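Local coordinates for protein membrane-bound protease PH1510 (Pyrococcus horikoshii, PDB 6M4B) that cleaves proteins near hydrophobic or aromatic residues as a membrane-bound serine protease, degrading casein and a stomatin homologue in vitro, at residues Ile9-Ile15 with Ala39-Glu45; Ile71-Tyr75 with Ala172-Leu178. The protein carries 1 engineered substitution. One frame throughout, in Å; residues are numbered along the deposited sequence.

Contacts 1 and 2 share the parallel sheet of this N-terminal protease domain, their centres about 10 Å apart. Contact 1 pairs segments 9-15 and 39-45, which lie on neighbouring strands; contact 2 adds 71-75, on the next strand, and covers it with the segment 172-178. They join directly through probable backbone hydrogen bonds, Ile-44 N to Ile-71 O and Tyr-73 N to Ile-44 O, both 2.9 Å, and through packing of Glu-45 OE2 on Ile-175 CD1 at 3.4 Å. At the C-terminal end of contact 1 the Ile-15 side chain is about 10 Å from that of Gly-50, one of the substrate-binding residues. Contact 2 lies away from Lys-124 and Ala-83, the engineered replacement of the nucleophile.

Contact 1: residues Ile9-Ile15 with Ala39-Glu45; sequences IVYVAQI and AEAIIIE
Val-10 lays CG1 against CD1 of Ile-43 at 3.7 Å, its t rotamer meeting an mt isoleucine two residues beyond its nearest neighbour, Ala-41, and so on the same face of the sheet. Ile-9 to Ile-15 and Ile-42 to Glu-45 are extended; the strands run in the same direction, their axes 20° apart and 4.6 Å at closest approach. Tyr-11, Val-12, Ala-13 and Gln-14 stand opposite Ile-42, Ile-43, Ile-44 and Glu-45, with CA-CA distances of 4.6 to 4.9 Å. Hydrogen bonds alternate in the parallel pattern: Tyr-11 N to Ala-41 O (3.2 Å), Ile-43 N to Tyr-11 O (2.8 Å), Ala-13 N to Ile-43 O (2.9 Å), Glu-45 N to Ala-13 O (2.8 Å) and Ile-15 N to Glu-45 O (2.9 Å). These strands belong to a beta-alpha-beta crossover in the ClpP/crotonase-type fold, connected by helix 21-36. Before the second strand settles, Glu-40 takes helical backbone angles (-67°/-32°) and gives its N to Ile-9 O at 2.8 Å; its carboxylate turns off to Asn-199. The face bearing Tyr-11, Ala-13, Ile-42 and Ile-44 receives helix 21-36, small Ala-13 lying against Tyr-30. Tyr-11 (m) puts its ring edge, at CD2, 3.7 Å from Ala-39 CB. Beta-branched Val-12 and Ile-43, suited to extended backbone, share the other face with Glu-45, beneath helix 175-182. Glu-45 (mt) suits this buried place by its long side chain, which lies along the first strand, OE1 3.5 Å from Gln-14 CG and OE2 3.7 Å from Val-12 CG1, covered by Ile-175 and Tyr-75.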
loop_
_atom_site.group_PDB
_atom_site.type_symbol
_atom_site.label_atom_id
_atom_site.label_comp_id
_atom_site.label_asym_id
_atom_site.label_seq_id
_atom_site.Cartn_x
_atom_site.Cartn_y
_atom_site.Cartn_z
ATOM N N ILE A 9 -21.379 19.120 0.808
ATOM C CA ILE A 9 -21.270 18.837 -0.605
ATOM C C ILE A 9 -20.754 17.405 -0.850
ATOM O O ILE A 9 -19.731 16.997 -0.283
ATOM C CB ILE A 9 -20.317 19.851 -1.264
ATOM C CG1 ILE A 9 -20.979 21.235 -1.241
ATOM C CG2 ILE A 9 -20.009 19.456 -2.696
ATOM C CD1 ILE A 9 -20.032 22.398 -1.455
ATOM N N VAL A 10 -21.424 16.691 -1.748
ATOM C CA VAL A 10 -20.907 15.456 -2.282
ATOM C C VAL A 10 -20.625 15.621 -3.776
ATOM O O VAL A 10 -21.514 15.955 -4.554
ATOM C CB VAL A 10 -21.860 14.270 -2.036
ATOM C CG1 VAL A 10 -21.334 12.994 -2.694
ATOM C CG2 VAL A 10 -21.974 14.029 -0.532
ATOM N N TYR A 11 -19.383 15.361 -4.160
ATOM C CA TYR A 11 -19.027 15.337 -5.577
ATOM C C TYR A 11 -19.248 13.952 -6.144
ATOM O O TYR A 11 -19.216 12.958 -5.414
ATOM C CB TYR A 11 -17.606 15.800 -5.783
ATOM C CG TYR A 11 -17.459 17.309 -5.600
ATOM C CD1 TYR A 11 -17.825 18.188 -6.624
ATOM C CD2 TYR A 11 -16.969 17.847 -4.420
ATOM C CE1 TYR A 11 -17.676 19.547 -6.480
ATOM C CE2 TYR A 11 -16.813 19.215 -4.263
ATOM C CZ TYR A 11 -17.167 20.058 -5.294
ATOM O OH TYR A 11 -17.026 21.407 -5.140
ATOM N N VAL A 12 -19.532 13.909 -7.437
ATOM C CA VAL A 12 -19.727 12.679 -8.191
ATOM C C VAL A 12 -18.860 12.811 -9.451
ATOM O O VAL A 12 -18.962 13.818 -10.138
ATOM C CB VAL A 12 -21.199 12.460 -8.578
ATOM C CG1 VAL A 12 -21.387 11.208 -9.393
ATOM C CG2 VAL A 12 -22.080 12.356 -7.336
ATOM N N ALA A 13 -18.016 11.818 -9.739
ATOM C CA ALA A 13 -17.321 11.760 -11.005
ATOM C C ALA A 13 -17.472 10.394 -11.611
ATOM O O ALA A 13 -17.921 9.451 -10.961
ATOM C CB ALA A 13 -15.873 12.113 -10.825
ATOM N N GLN A 14 -17.124 10.296 -12.873
ATOM C CA GLN A 14 -17.274 9.068 -13.626
ATOM C C GLN A 14 -15.890 8.682 -14.092
ATOM O O GLN A 14 -15.143 9.543 -14.581
ATOM C CB GLN A 14 -18.131 9.267 -14.841
ATOM C CG GLN A 14 -19.572 9.642 -14.584
ATOM C CD GLN A 14 -20.420 9.529 -15.829
ATOM O OE1 GLN A 14 -21.015 8.485 -16.095
ATOM N NE2 GLN A 14 -20.470 10.600 -16.606
ATOM N N ILE A 15 -15.550 7.407 -13.924
ATOM C CA ILE A 15 -14.339 6.838 -14.503
ATOM C C ILE A 15 -14.706 5.532 -15.200
ATOM O O ILE A 15 -15.269 4.599 -14.585
ATOM C CB ILE A 15 -13.209 6.725 -13.453
ATOM C CG1 ILE A 15 -12.707 8.136 -13.122
ATOM C CG2 ILE A 15 -12.030 5.899 -13.978
ATOM C CD1 ILE A 15 -11.840 8.236 -11.917
ATOM N N ALA A 39 -15.328 18.800 0.712
ATOM C CA ALA A 39 -16.498 17.948 0.495
ATOM C C ALA A 39 -16.667 16.919 1.617
ATOM O O ALA A 39 -15.691 16.488 2.251
ATOM C CB ALA A 39 -16.418 17.253 -0.841
ATOM N N GLU A 40 -17.918 16.544 1.835
ATOM C CA GLU A 40 -18.300 15.490 2.746
ATOM C C GLU A 40 -17.808 14.119 2.245
ATOM O O GLU A 40 -17.574 13.231 3.035
ATOM C CB GLU A 40 -19.830 15.496 2.879
ATOM C CG GLU A 40 -20.461 14.378 3.705
ATOM C CD GLU A 40 -20.054 14.405 5.141
ATOM O OE1 GLU A 40 -20.235 13.385 5.841
ATOM O OE2 GLU A 40 -19.507 15.437 5.574
ATOM N N ALA A 41 -17.750 13.959 0.929
ATOM C CA ALA A 41 -17.388 12.691 0.260
ATOM C C ALA A 41 -17.313 12.934 -1.231
ATOM O O ALA A 41 -17.956 13.868 -1.741
ATOM C CB ALA A 41 -18.398 11.567 0.543
ATOM N N ILE A 42 -16.564 12.076 -1.925
ATOM C CA ILE A 42 -16.618 12.029 -3.384
ATOM C C ILE A 42 -17.045 10.627 -3.796
ATOM O O ILE A 42 -16.528 9.643 -3.278
ATOM C CB ILE A 42 -15.290 12.453 -4.036
ATOM C CG1 ILE A 42 -15.439 12.456 -5.569
ATOM C CG2 ILE A 42 -14.120 11.599 -3.594
ATOM C CD1 ILE A 42 -14.204 12.950 -6.270
ATOM N N ILE A 43 -18.026 10.548 -4.683
ATOM C CA ILE A 43 -18.510 9.301 -5.243
ATOM C C ILE A 43 -17.910 9.176 -6.644
ATOM O O ILE A 43 -17.963 10.097 -7.446
ATOM C CB ILE A 43 -20.028 9.252 -5.370
ATOM C CG1 ILE A 43 -20.672 9.302 -3.964
ATOM C CG2 ILE A 43 -20.461 7.967 -6.098
ATOM C CD1 ILE A 43 -22.155 9.646 -3.987
ATOM N N ILE A 44 -17.297 8.033 -6.904
ATOM C CA ILE A 44 -16.720 7.758 -8.184
ATOM C C ILE A 44 -17.477 6.609 -8.761
ATOM O O ILE A 44 -17.434 5.514 -8.229
ATOM C CB ILE A 44 -15.224 7.526 -8.066
ATOM C CG1 ILE A 44 -14.599 8.874 -7.709
ATOM C CG2 ILE A 44 -14.679 6.952 -9.367
ATOM C CD1 ILE A 44 -13.147 8.811 -7.387
ATOM N N GLU A 45 -18.192 6.906 -9.851
ATOM C CA GLU A 45 -18.966 5.926 -10.601
ATOM C C GLU A 45 -17.992 5.186 -11.523
ATOM O O GLU A 45 -17.418 5.785 -12.429
ATOM C CB GLU A 45 -20.065 6.602 -11.411
ATOM C CG GLU A 45 -21.214 7.106 -10.541
ATOM C CD GLU A 45 -22.228 7.971 -11.301
ATOM O OE1 GLU A 45 -21.962 8.314 -12.472
ATOM O OE2 GLU A 45 -23.280 8.324 -10.723
#

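Contact 2: residues Ile71-Tyr75 with Ala172-Leu178; sequences IIYVY and ARDINEL
Residues 71-74 are extended strand, whereas Ala-172 and Arg-173 lead through Asp-174 into a helix that starts at Ile-175. No backbone pairing joins the two segments; the nearest CA atoms are 8.4 Å (Tyr-75 to Asp-174) and 8.6 Å (Tyr-73 to Leu-178) apart, so side chains bridge the gap. Asp-174 is the N-cap: with chi1 p, its OD1 accepts from Glu-177 N at 2.8 Å, satisfying an amide that has no helical acceptor. The Glu-177 side chain turns back to the residue before the N-cap: OE1 accepts from Arg-173 N (3.1 Å), and OE2 forms a salt bridge with Arg-173 NH2 (2.9 Å). Tyr-73, chi1 t, dominates the interface. Its side chain is long enough for OH to reach the loop ahead of the helix, donating to Ala-172 O at a short 2.5 Å, so a buried polar tip finds a partner. Leu-178 (tt) sets CD1 over the ring face in a CH-pi contact, 3.6 Å from the Tyr-73 centroid, and the same methyl lies 4.3 Å from Ile-71 CG2. Ile-175 CD1 approaches Tyr-73 CD2 at 3.8 Å. Such helix-on-sheet packing characterises the alpha/beta, ClpP/crotonase-type domain, here away from the annotated sites. Alternation along the strand sends Ile-72 to the opposite face, against helix 84-90, while helix 175-182 lies across strands 41-47, 70-74 and 94-97, with Leu-178 touching Ile-43 and Ala-96.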
loop_
_atom_site.group_PDB
_atom_site.type_symbol
_atom_site.label_atom_id
_atom_site.label_comp_id
_atom_site.label_asym_id
_atom_site.label_seq_id
_atom_site.Cartn_x
_atom_site.Cartn_y
_atom_site.Cartn_z
ATOM N N ILE A 71 -16.072 7.026 -2.160
ATOM C CA ILE A 71 -17.053 5.966 -2.312
ATOM C C ILE A 71 -16.887 5.479 -3.749
ATOM O O ILE A 71 -16.973 6.270 -4.682
ATOM C CB ILE A 71 -18.473 6.469 -2.032
ATOM C CG1 ILE A 71 -18.550 6.947 -0.580
ATOM C CG2 ILE A 71 -19.481 5.356 -2.271
ATOM C CD1 ILE A 71 -19.845 7.615 -0.208
ATOM N N ILE A 72 -16.668 4.177 -3.913
ATOM C CA ILE A 72 -16.578 3.589 -5.224
ATOM C C ILE A 72 -17.947 2.984 -5.511
ATOM O O ILE A 72 -18.439 2.175 -4.736
ATOM C CB ILE A 72 -15.439 2.536 -5.312
ATOM C CG1 ILE A 72 -14.069 3.200 -5.069
ATOM C CG2 ILE A 72 -15.465 1.862 -6.653
ATOM C CD1 ILE A 72 -13.638 4.225 -6.073
ATOM N N TYR A 73 -18.554 3.435 -6.611
ATOM C CA TYR A 73 -19.905 3.088 -6.966
ATOM C C TYR A 73 -19.842 2.449 -8.329
ATOM O O TYR A 73 -19.560 3.119 -9.322
ATOM C CB TYR A 73 -20.796 4.312 -6.993
ATOM C CG TYR A 73 -22.294 4.112 -7.298
ATOM C CD1 TYR A 73 -22.924 2.898 -7.093
ATOM C CD2 TYR A 73 -23.076 5.174 -7.786
ATOM C CE1 TYR A 73 -24.273 2.736 -7.324
ATOM C CE2 TYR A 73 -24.447 5.019 -8.042
ATOM C CZ TYR A 73 -25.051 3.821 -7.776
ATOM O OH TYR A 73 -26.415 3.643 -8.006
ATOM N N VAL A 74 -20.083 1.145 -8.349
ATOM C CA VAL A 74 -20.043 0.391 -9.581
ATOM C C VAL A 74 -21.370 0.639 -10.320
ATOM O O VAL A 74 -22.447 0.171 -9.912
ATOM C CB VAL A 74 -19.830 -1.118 -9.349
ATOM C CG1 VAL A 74 -19.531 -1.791 -10.704
ATOM C CG2 VAL A 74 -18.671 -1.348 -8.373
ATOM N N TYR A 75 -21.268 1.384 -11.402
ATOM C CA TYR A 75 -22.413 2.063 -12.011
ATOM C C TYR A 75 -21.996 2.534 -13.420
ATOM O O TYR A 75 -20.818 2.925 -13.598
ATOM C CB TYR A 75 -22.793 3.259 -11.123
ATOM C CG TYR A 75 -23.935 4.101 -11.616
ATOM C CD1 TYR A 75 -23.717 5.137 -12.541
ATOM C CD2 TYR A 75 -25.233 3.896 -11.142
ATOM C CE1 TYR A 75 -24.772 5.929 -12.990
ATOM C CE2 TYR A 75 -26.304 4.670 -11.597
ATOM C CZ TYR A 75 -26.055 5.681 -12.509
ATOM O OH TYR A 75 -27.079 6.439 -12.945
ATOM N N ALA A 172 -27.427 0.004 -4.522
ATOM C CA ALA A 172 -28.189 1.227 -4.820
ATOM C C ALA A 172 -28.394 1.485 -6.310
ATOM O O ALA A 172 -27.422 1.536 -7.093
ATOM C CB ALA A 172 -27.477 2.443 -4.220
ATOM N N ARG A 173 -29.665 1.763 -6.642
ATOM C CA ARG A 173 -30.150 1.998 -8.005
ATOM C C ARG A 173 -29.674 3.311 -8.571
ATOM O O ARG A 173 -29.532 3.414 -9.759
ATOM C CB ARG A 173 -31.670 2.080 -8.009
ATOM C CG ARG A 173 -32.408 0.867 -7.451
ATOM C CD ARG A 173 -33.923 1.046 -7.545
ATOM N NE ARG A 173 -34.428 2.398 -7.240
ATOM C CZ ARG A 173 -34.984 2.771 -6.091
ATOM N NH1 ARG A 173 -35.400 4.045 -5.951
ATOM N NH2 ARG A 173 -35.103 1.902 -5.070
ATOM N N ASP A 174 -29.459 4.315 -7.711
ATOM C CA ASP A 174 -28.977 5.620 -8.152
ATOM C C ASP A 174 -28.324 6.386 -7.022
ATOM O O ASP A 174 -28.240 5.885 -5.902
ATOM C CB ASP A 174 -30.130 6.479 -8.754
ATOM C CG ASP A 174 -31.341 6.588 -7.817
ATOM O OD1 ASP A 174 -31.176 6.598 -6.572
ATOM O OD2 ASP A 174 -32.472 6.650 -8.339
ATOM N N ILE A 175 -27.789 7.550 -7.375
ATOM C CA ILE A 175 -27.098 8.383 -6.450
ATOM C C ILE A 175 -27.948 8.654 -5.216
ATOM O O ILE A 175 -27.478 8.553 -4.098
ATOM C CB ILE A 175 -26.594 9.678 -7.110
ATOM C CG1 ILE A 175 -25.430 9.412 -8.101
ATOM C CG2 ILE A 175 -26.084 10.633 -6.046
ATOM C CD1 ILE A 175 -24.170 8.795 -7.482
ATOM N N ASN A 176 -29.199 8.977 -5.414
ATOM C CA ASN A 176 -30.083 9.296 -4.293
ATOM C C ASN A 176 -30.295 8.094 -3.320
ATOM O O ASN A 176 -30.240 8.261 -2.092
ATOM C CB ASN A 176 -31.411 9.789 -4.876
ATOM C CG ASN A 176 -32.246 10.596 -3.886
ATOM O OD1 ASN A 176 -32.209 11.866 -3.842
ATOM N ND2 ASN A 176 -33.025 9.868 -3.090
ATOM N N GLU A 177 -30.510 6.886 -3.861
ATOM C CA GLU A 177 -30.609 5.697 -3.001
ATOM C C GLU A 177 -29.230 5.422 -2.321
ATOM O O GLU A 177 -29.188 5.032 -1.169
ATOM C CB GLU A 177 -31.172 4.466 -3.748
ATOM C CG GLU A 177 -31.680 3.415 -2.765
ATOM C CD GLU A 177 -32.268 2.109 -3.379
ATOM O OE1 GLU A 177 -31.741 1.502 -4.343
ATOM O OE2 GLU A 177 -33.265 1.624 -2.805
ATOM N N LEU A 178 -28.118 5.674 -3.016
ATOM C CA LEU A 178 -26.768 5.479 -2.426
ATOM C C LEU A 178 -26.570 6.382 -1.183
ATOM O O LEU A 178 -26.283 5.881 -0.063
ATOM C CB LEU A 178 -25.658 5.691 -3.474
ATOM C CG LEU A 178 -24.174 5.502 -3.069
ATOM C CD1 LEU A 178 -23.302 5.366 -4.289
ATOM C CD2 LEU A 178 -23.646 6.692 -2.279
#